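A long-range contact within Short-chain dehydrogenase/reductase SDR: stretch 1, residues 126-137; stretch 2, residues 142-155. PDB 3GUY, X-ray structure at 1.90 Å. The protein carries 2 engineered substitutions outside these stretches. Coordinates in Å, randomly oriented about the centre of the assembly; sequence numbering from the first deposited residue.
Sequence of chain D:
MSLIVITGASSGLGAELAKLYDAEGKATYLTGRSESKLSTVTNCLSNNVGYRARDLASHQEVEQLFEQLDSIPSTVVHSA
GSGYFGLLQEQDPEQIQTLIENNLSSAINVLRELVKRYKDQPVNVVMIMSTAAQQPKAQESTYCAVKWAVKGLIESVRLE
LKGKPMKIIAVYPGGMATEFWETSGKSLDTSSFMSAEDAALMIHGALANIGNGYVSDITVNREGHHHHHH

Stretch 1, residues 126-137: VMIMSTAAQQPK
Stretch 2 (142-155) TYCAVKWAVKGLIE

Packing between a strand and a helix can give way, beyond the strand's end, to closer contacts that involve the backbone. At the apolar centre, Met127 and Met129 pack against Val150 and Ile154. Strand 126-128 (phi/psi near -95/110) runs nearly antiparallel to helix 142-155 (near -65/-40), at 161° between N-to-C directions and 10.3 Å at closest approach. Met127 points toward the helix with all three chi angles m; its CE lies 4.0 Å from Val150 CG1 and its CG 4.0 Å from Ile154 CG2. Met129, just past the strand (-115/-120, rotamers m, t, m), places CG 3.7 Å from Val150 CG1, CE 4.2 Å from Ile154 CG1 and SD 3.6 Å from Lys151 N. The long, flexible methionine side chains reach the branched side chains of Val150 (chi1 t) and Ile154 (chi1 p, chi2 101°).

Farther along, the chain closes on the helix. The CA-CA distance falls from 8.0 Å at Met127-Ile154 to 5.1 Å at Ala132-Cys144 and 4.3 Å at Ala133-Trp148. In the 3-10 segment 131-133 (-60/-23, -62/-16, -74/-17), Ala132 points toward the helix and Ala133 sideways, both with small side chains: Ala133 CB sits 3.4 Å from Lys147 O, and Ala132 CB 3.5 Å from Tyr143 CE2. The turn is fixed internally by Ala133 N to Ser130 O, 3.0 Å, and by Ala132 N donating to Ser130 OG (-171/158, chi1 t), 2.8 Å.

Residues 134-137 follow at -115/-5, -150/161, -87/155 and -142/128. The CA-to-CB bond of Trp148 (chi1 m, chi2 51°) points sideways to the loop, but its indole comes nearer. Ala133 O lies over one face, 3.4 Å from Trp148 CD1; Ala132 O and Gln135 O approach the edge. Trp148 NE1 donates a weak hydrogen bond to Gln135 O, 3.2 Å at 165°, and Pro136 CD packs 4.1 Å from Trp148 CZ2. Cys144 (chi1 m) points toward the loop, its small, polarisable SG 4.1 Å from Ala132 CB, 4.0 Å from Pro136 CA and 3.5 Å from Lys137 N.

Two waters bind polar atoms of buried residues. Lys147 (m, m, t, t) places CE 4.2 Å from Ser130 CB, and Lys147 NZ donates to a water at 2.7 Å that donates to Ile128 O at 2.9 Å. A second water lies 3.1 Å from both Ser130 OG and Tyr143 OH (chi1 t, chi2 65°). At the polar edge, the CA-to-CB bond of Gln134 (m, t, 133°) points away from the helix, yet its end comes nearer, Gln134 OE1 lying 3.5 Å from Lys151 NZ (t, t, 148°, 101°). Together the stretches bury 747 Å².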

ATOM      1  N   VAL D 126     -12.289  16.969  -6.653  1.00 25.14           N
ATOM      2  CA  VAL D 126     -10.922  16.690  -6.990  1.00 25.06           C
ATOM      3  C   VAL D 126     -10.070  16.991  -5.765  1.00 24.58           C
ATOM      4  O   VAL D 126      -9.790  18.151  -5.436  1.00 23.03           O
ATOM      5  CB  VAL D 126     -10.431  17.506  -8.183  1.00 24.01           C
ATOM      6  CG1 VAL D 126      -8.938  17.188  -8.461  1.00 22.61           C
ATOM      7  CG2 VAL D 126     -11.333  17.261  -9.431  1.00 23.89           C
ATOM      8  N   MET D 127      -9.602  15.930  -5.120  1.00 25.69           N
ATOM      9  CA  MET D 127      -8.738  16.102  -3.938  1.00 24.64           C
ATOM     10  C   MET D 127      -7.244  16.046  -4.288  1.00 24.89           C
ATOM     11  O   MET D 127      -6.702  15.000  -4.616  1.00 23.56           O
ATOM     12  CB  MET D 127      -9.126  15.061  -2.905  1.00 26.00           C
ATOM     13  CG  MET D 127     -10.603  15.174  -2.406  1.00 28.73           C
ATOM     14  SD  MET D 127     -11.003  16.647  -1.362  1.00 22.73           S
ATOM     15  CE  MET D 127      -9.636  16.314  -0.162  1.00 27.57           C
ATOM     16  N   ILE D 128      -6.550  17.174  -4.191  1.00 24.93           N
ATOM     17  CA  ILE D 128      -5.138  17.189  -4.531  1.00 25.43           C
ATOM     18  C   ILE D 128      -4.297  16.907  -3.292  1.00 24.35           C
ATOM     19  O   ILE D 128      -4.403  17.609  -2.269  1.00 23.75           O
ATOM     20  CB  ILE D 128      -4.710  18.479  -5.204  1.00 27.00           C
ATOM     21  CG1 ILE D 128      -5.564  18.691  -6.489  1.00 28.24           C
ATOM     22  CG2 ILE D 128      -3.223  18.446  -5.517  1.00 26.75           C
ATOM     23  CD1 ILE D 128      -5.288  19.967  -7.145  1.00 29.22           C
ATOM     24  N   MET D 129      -3.477  15.860  -3.385  1.00 22.83           N
ATOM     25  CA  MET D 129      -2.687  15.426  -2.243  1.00 22.77           C
ATOM     26  C   MET D 129      -1.222  15.641  -2.623  1.00 22.39           C
ATOM     27  O   MET D 129      -0.810  16.748  -2.929  1.00 22.58           O
ATOM     28  CB  MET D 129      -3.044  13.953  -1.836  1.00 21.98           C
ATOM     29  CG  MET D 129      -4.362  13.848  -1.083  1.00 21.21           C
ATOM     30  SD  MET D 129      -5.102  12.242  -0.932  1.00 15.79           S
ATOM     31  CE  MET D 129      -5.665  12.156  -2.671  1.00 21.92           C
ATOM     32  N   SER D 130      -0.436  14.588  -2.636  1.00 21.94           N
ATOM     33  CA  SER D 130       0.987  14.697  -2.915  1.00 22.35           C
ATOM     34  C   SER D 130       1.448  13.264  -3.048  1.00 21.34           C
ATOM     35  O   SER D 130       0.753  12.324  -2.572  1.00 21.59           O
ATOM     36  CB  SER D 130       1.726  15.375  -1.752  1.00 22.77           C
ATOM     37  OG  SER D 130       3.075  14.935  -1.691  1.00 23.81           O
ATOM     38  N   THR D 131       2.577  13.067  -3.726  1.00 20.89           N
ATOM     39  CA  THR D 131       3.217  11.741  -3.747  1.00 20.67           C
ATOM     40  C   THR D 131       3.599  11.295  -2.333  1.00 21.23           C
ATOM     41  O   THR D 131       3.654  10.089  -2.082  1.00 21.76           O
ATOM     42  CB  THR D 131       4.401  11.667  -4.699  1.00 20.97           C
ATOM     43  OG1 THR D 131       5.343  12.699  -4.399  1.00 21.27           O
ATOM     44  CG2 THR D 131       3.882  11.862  -6.149  1.00 18.46           C
ATOM     45  N   ALA D 132       3.752  12.245  -1.414  1.00 21.12           N
ATOM     46  CA  ALA D 132       4.009  11.934   0.014  1.00 21.67           C
ATOM     47  C   ALA D 132       2.853  11.146   0.689  1.00 20.74           C
ATOM     48  O   ALA D 132       3.027  10.619   1.774  1.00 20.67           O
ATOM     49  CB  ALA D 132       4.313  13.211   0.797  1.00 20.09           C
ATOM     50  N   ALA D 133       1.670  11.113   0.067  1.00 21.61           N
ATOM     51  CA  ALA D 133       0.513  10.350   0.537  1.00 20.95           C
ATOM     52  C   ALA D 133       0.665   8.869   0.295  1.00 21.59           C
ATOM     53  O   ALA D 133      -0.013   8.070   0.894  1.00 20.35           O
ATOM     54  CB  ALA D 133      -0.826  10.886  -0.166  1.00 21.60           C
ATOM     55  N   GLN D 134       1.580   8.491  -0.577  1.00 22.07           N
ATOM     56  CA  GLN D 134       1.686   7.118  -1.028  1.00 24.31           C
ATOM     57  C   GLN D 134       2.980   6.401  -0.632  1.00 24.16           C
ATOM     58  O   GLN D 134       3.093   5.247  -0.900  1.00 23.52           O
ATOM     59  CB  GLN D 134       1.526   7.102  -2.563  1.00 25.28           C
ATOM     60  CG  GLN D 134       0.113   7.604  -2.931  1.00 30.12           C
ATOM     61  CD  GLN D 134      -0.268   7.343  -4.323  1.00 31.95           C
ATOM     62  OE1 GLN D 134      -1.358   6.862  -4.571  1.00 38.41           O
ATOM     63  NE2 GLN D 134       0.605   7.700  -5.266  1.00 37.39           N
ATOM     64  N   GLN D 135       3.929   7.089  -0.009  1.00 24.99           N
ATOM     65  CA  GLN D 135       5.184   6.479   0.465  1.00 25.86           C
ATOM     66  C   GLN D 135       5.660   7.235   1.688  1.00 24.72           C
ATOM     67  O   GLN D 135       5.331   8.394   1.867  1.00 24.91           O
ATOM     68  CB  GLN D 135       6.351   6.646  -0.519  1.00 26.95           C
ATOM     69  CG  GLN D 135       6.069   6.520  -1.990  1.00 34.21           C
ATOM     70  CD  GLN D 135       6.822   7.615  -2.749  1.00 39.80           C
ATOM     71  OE1 GLN D 135       8.049   7.732  -2.628  1.00 42.26           O
ATOM     72  NE2 GLN D 135       6.086   8.449  -3.477  1.00 37.73           N
ATOM     73  N   PRO D 136       6.535   6.609   2.477  1.00 24.01           N
ATOM     74  CA  PRO D 136       7.133   7.337   3.563  1.00 22.72           C
ATOM     75  C   PRO D 136       8.372   8.075   3.063  1.00 22.86           C
ATOM     76  O   PRO D 136       8.949   7.688   2.055  1.00 22.27           O
ATOM     77  CB  PRO D 136       7.497   6.239   4.551  1.00 22.23           C
ATOM     78  CG  PRO D 136       7.709   5.019   3.663  1.00 24.47           C
ATOM     79  CD  PRO D 136       6.799   5.154   2.535  1.00 22.30           C
ATOM     80  N   LYS D 137       8.740   9.148   3.730  1.00 21.74           N
ATOM     81  CA  LYS D 137       9.941   9.907   3.369  1.00 23.22           C
ATOM     82  C   LYS D 137      10.675  10.414   4.609  1.00 23.03           C
ATOM     83  O   LYS D 137      10.077  11.064   5.488  1.00 22.70           O
ATOM     84  CB  LYS D 137       9.535  11.064   2.464  1.00 23.79           C
ATOM     85  CG  LYS D 137       9.036  10.606   1.068  1.00 28.66           C
ATOM     86  CD  LYS D 137       8.040  11.558   0.415  1.00 35.64           C
ATOM     87  CE  LYS D 137       7.946  11.327  -1.146  1.00 38.37           C
ATOM     88  NZ  LYS D 137       7.149  12.398  -1.839  1.00 36.75           N
ATOM     89  N   THR D 142       5.844  14.179   9.401  1.00 21.26           N
ATOM     90  CA  THR D 142       4.529  14.802   9.693  1.00 22.31           C
ATOM     91  C   THR D 142       3.788  15.243   8.431  1.00 22.07           C
ATOM     92  O   THR D 142       2.546  15.306   8.412  1.00 23.26           O
ATOM     93  CB  THR D 142       4.695  16.010  10.612  1.00 21.94           C
ATOM     94  OG1 THR D 142       5.696  16.891  10.039  1.00 21.56           O
ATOM     95  CG2 THR D 142       5.118  15.536  12.037  1.00 21.32           C
ATOM     96  N   TYR D 143       4.547  15.584   7.393  1.00 21.49           N
ATOM     97  CA  TYR D 143       3.978  15.850   6.057  1.00 20.49           C
ATOM     98  C   TYR D 143       3.360  14.605   5.486  1.00 20.47           C
ATOM     99  O   TYR D 143       2.203  14.637   5.104  1.00 17.58           O
ATOM    100  CB  TYR D 143       5.005  16.373   5.082  1.00 21.31           C
ATOM    101  CG  TYR D 143       4.413  16.849   3.777  1.00 23.17           C
ATOM    102  CD1 TYR D 143       3.543  17.948   3.732  1.00 25.65           C
ATOM    103  CD2 TYR D 143       4.711  16.204   2.599  1.00 23.13           C
ATOM    104  CE1 TYR D 143       2.983  18.380   2.538  1.00 25.02           C
ATOM    105  CE2 TYR D 143       4.200  16.661   1.393  1.00 27.63           C
ATOM    106  CZ  TYR D 143       3.324  17.750   1.373  1.00 26.70           C
ATOM    107  OH  TYR D 143       2.781  18.189   0.193  1.00 30.38           O
ATOM    108  N   CYS D 144       4.102  13.497   5.516  1.00 19.51           N
ATOM    109  CA  CYS D 144       3.548  12.234   5.118  1.00 19.88           C
ATOM    110  C   CYS D 144       2.354  11.925   5.997  1.00 19.04           C
ATOM    111  O   CYS D 144       1.295  11.483   5.508  1.00 19.19           O
ATOM    112  CB  CYS D 144       4.582  11.090   5.212  1.00 20.24           C
ATOM    113  SG  CYS D 144       5.885  11.151   3.979  1.00 22.03           S
ATOM    114  N   ALA D 145       2.488  12.156   7.296  1.00 18.15           N
ATOM    115  CA  ALA D 145       1.383  11.832   8.193  1.00 17.92           C
ATOM    116  C   ALA D 145       0.074  12.463   7.741  1.00 17.98           C
ATOM    117  O   ALA D 145      -0.944  11.743   7.582  1.00 17.20           O
ATOM    118  CB  ALA D 145       1.709  12.229   9.621  1.00 15.00           C
ATOM    119  N   VAL D 146       0.093  13.778   7.514  1.00 18.44           N
ATOM    120  CA  VAL D 146      -1.143  14.530   7.099  1.00 18.88           C
ATOM    121  C   VAL D 146      -1.653  14.162   5.660  1.00 19.19           C
ATOM    122  O   VAL D 146      -2.862  14.103   5.404  1.00 19.82           O
ATOM    123  CB  VAL D 146      -0.993  16.059   7.298  1.00 19.64           C
ATOM    124  CG1 VAL D 146      -0.720  16.405   8.792  1.00 19.83           C
ATOM    125  CG2 VAL D 146       0.142  16.708   6.398  1.00 18.54           C
ATOM    126  N   LYS D 147      -0.738  13.847   4.759  1.00 20.08           N
ATOM    127  CA  LYS D 147      -1.085  13.420   3.404  1.00 19.35           C
ATOM    128  C   LYS D 147      -1.588  12.006   3.358  1.00 20.15           C
ATOM    129  O   LYS D 147      -2.565  11.723   2.650  1.00 18.19           O
ATOM    130  CB  LYS D 147       0.066  13.609   2.451  1.00 19.64           C
ATOM    131  CG  LYS D 147       0.439  15.099   2.321  1.00 20.94           C
ATOM    132  CD  LYS D 147      -0.725  15.899   1.752  1.00 23.33           C
ATOM    133  CE  LYS D 147      -0.320  17.337   1.385  1.00 27.92           C
ATOM    134  NZ  LYS D 147      -1.500  18.162   1.042  1.00 30.19           N
ATOM    135  N   TRP D 148      -0.976  11.109   4.124  1.00 18.80           N
ATOM    136  CA  TRP D 148      -1.557   9.789   4.293  1.00 18.14           C
ATOM    137  C   TRP D 148      -2.953   9.864   4.948  1.00 17.08           C
ATOM    138  O   TRP D 148      -3.853   9.056   4.619  1.00 16.78           O
ATOM    139  CB  TRP D 148      -0.669   8.919   5.200  1.00 18.06           C
ATOM    140  CG  TRP D 148       0.568   8.335   4.549  1.00 20.39           C
ATOM    141  CD1 TRP D 148       1.540   9.015   3.821  1.00 18.98           C
ATOM    142  CD2 TRP D 148       1.012   6.987   4.631  1.00 19.63           C
ATOM    143  NE1 TRP D 148       2.531   8.154   3.451  1.00 19.80           N
ATOM    144  CE2 TRP D 148       2.239   6.904   3.920  1.00 20.42           C
ATOM    145  CE3 TRP D 148       0.495   5.825   5.222  1.00 22.21           C
ATOM    146  CZ2 TRP D 148       2.941   5.697   3.772  1.00 24.07           C
ATOM    147  CZ3 TRP D 148       1.203   4.634   5.090  1.00 25.56           C
ATOM    148  CH2 TRP D 148       2.414   4.571   4.354  1.00 23.98           C
ATOM    149  N   ALA D 149      -3.094  10.772   5.923  1.00 16.65           N
ATOM    150  CA  ALA D 149      -4.385  10.988   6.592  1.00 18.03           C
ATOM    151  C   ALA D 149      -5.499  11.364   5.567  1.00 17.99           C
ATOM    152  O   ALA D 149      -6.555  10.750   5.512  1.00 17.79           O
ATOM    153  CB  ALA D 149      -4.256  12.056   7.690  1.00 17.73           C
ATOM    154  N   VAL D 150      -5.202  12.333   4.729  1.00 18.89           N
ATOM    155  CA  VAL D 150      -6.131  12.690   3.663  1.00 19.12           C
ATOM    156  C   VAL D 150      -6.495  11.504   2.750  1.00 19.95           C
ATOM    157  O   VAL D 150      -7.638  11.334   2.440  1.00 18.35           O
ATOM    158  CB  VAL D 150      -5.727  13.953   2.873  1.00 19.67           C
ATOM    159  CG1 VAL D 150      -6.784  14.259   1.733  1.00 18.33           C
ATOM    160  CG2 VAL D 150      -5.558  15.167   3.803  1.00 18.84           C
ATOM    161  N   LYS D 151      -5.536  10.683   2.338  1.00 20.13           N
ATOM    162  CA  LYS D 151      -5.828   9.512   1.524  1.00 19.77           C
ATOM    163  C   LYS D 151      -6.714   8.461   2.209  1.00 19.50           C
ATOM    164  O   LYS D 151      -7.564   7.888   1.586  1.00 19.03           O
ATOM    165  CB  LYS D 151      -4.549   8.854   1.066  1.00 19.11           C
ATOM    166  CG  LYS D 151      -4.780   7.789   0.068  1.00 23.36           C
ATOM    167  CD  LYS D 151      -3.456   7.232  -0.393  1.00 25.53           C
ATOM    168  CE  LYS D 151      -3.544   5.801  -0.729  1.00 29.78           C
ATOM    169  NZ  LYS D 151      -3.622   5.719  -2.113  1.00 31.44           N
ATOM    170  N   GLY D 152      -6.509   8.240   3.498  1.00 19.79           N
ATOM    171  CA  GLY D 152      -7.355   7.338   4.232  1.00 19.68           C
ATOM    172  C   GLY D 152      -8.767   7.886   4.325  1.00 18.23           C
ATOM    173  O   GLY D 152      -9.717   7.125   4.199  1.00 20.38           O
ATOM    174  N   LEU D 153      -8.875   9.185   4.541  1.00 18.52           N
ATOM    175  CA  LEU D 153     -10.171   9.884   4.529  1.00 18.54           C
ATOM    176  C   LEU D 153     -10.867   9.680   3.198  1.00 18.75           C
ATOM    177  O   LEU D 153     -11.986   9.116   3.152  1.00 20.33           O
ATOM    178  CB  LEU D 153      -9.973  11.355   4.784  1.00 18.26           C
ATOM    179  CG  LEU D 153     -11.200  12.246   4.830  1.00 17.18           C
ATOM    180  CD1 LEU D 153     -11.884  12.134   6.234  1.00 16.85           C
ATOM    181  CD2 LEU D 153     -10.773  13.661   4.526  1.00 15.56           C
ATOM    182  N   ILE D 154     -10.219  10.066   2.108  1.00 18.42           N
ATOM    183  CA  ILE D 154     -10.932   9.988   0.788  1.00 19.88           C
ATOM    184  C   ILE D 154     -11.251   8.537   0.376  1.00 20.64           C
ATOM    185  O   ILE D 154     -12.277   8.295  -0.212  1.00 19.15           O
ATOM    186  CB  ILE D 154     -10.252  10.813  -0.314  1.00 19.73           C
ATOM    187  CG1 ILE D 154      -8.946  10.203  -0.828  1.00 22.64           C
ATOM    188  CG2 ILE D 154      -9.918  12.206   0.194  1.00 20.45           C
ATOM    189  CD1 ILE D 154      -9.078   9.469  -2.156  1.00 23.49           C
ATOM    190  N   GLU D 155     -10.420   7.557   0.752  1.00 20.27           N
ATOM    191  CA  GLU D 155     -10.668   6.199   0.321  1.00 19.84           C
ATOM    192  C   GLU D 155     -11.833   5.564   1.099  1.00 19.33           C
ATOM    193  O   GLU D 155     -12.608   4.754   0.570  1.00 18.83           O
ATOM    194  CB  GLU D 155      -9.406   5.357   0.387  1.00 20.19           C
ATOM    195  CG  GLU D 155      -8.298   5.813  -0.564  1.00 22.53           C
ATOM    196  CD  GLU D 155      -8.472   5.394  -2.040  1.00 28.78           C
ATOM    197  OE1 GLU D 155      -9.598   5.042  -2.470  1.00 30.17           O
ATOM    198  OE2 GLU D 155      -7.452   5.449  -2.797  1.00 29.53           O
TER
HETATM  199  O   HOH W   1      -4.050  17.320   0.588  1.00 30.59           O
HETATM  200  O   HOH W   2       4.673  17.576  -2.153  1.00 39.70           O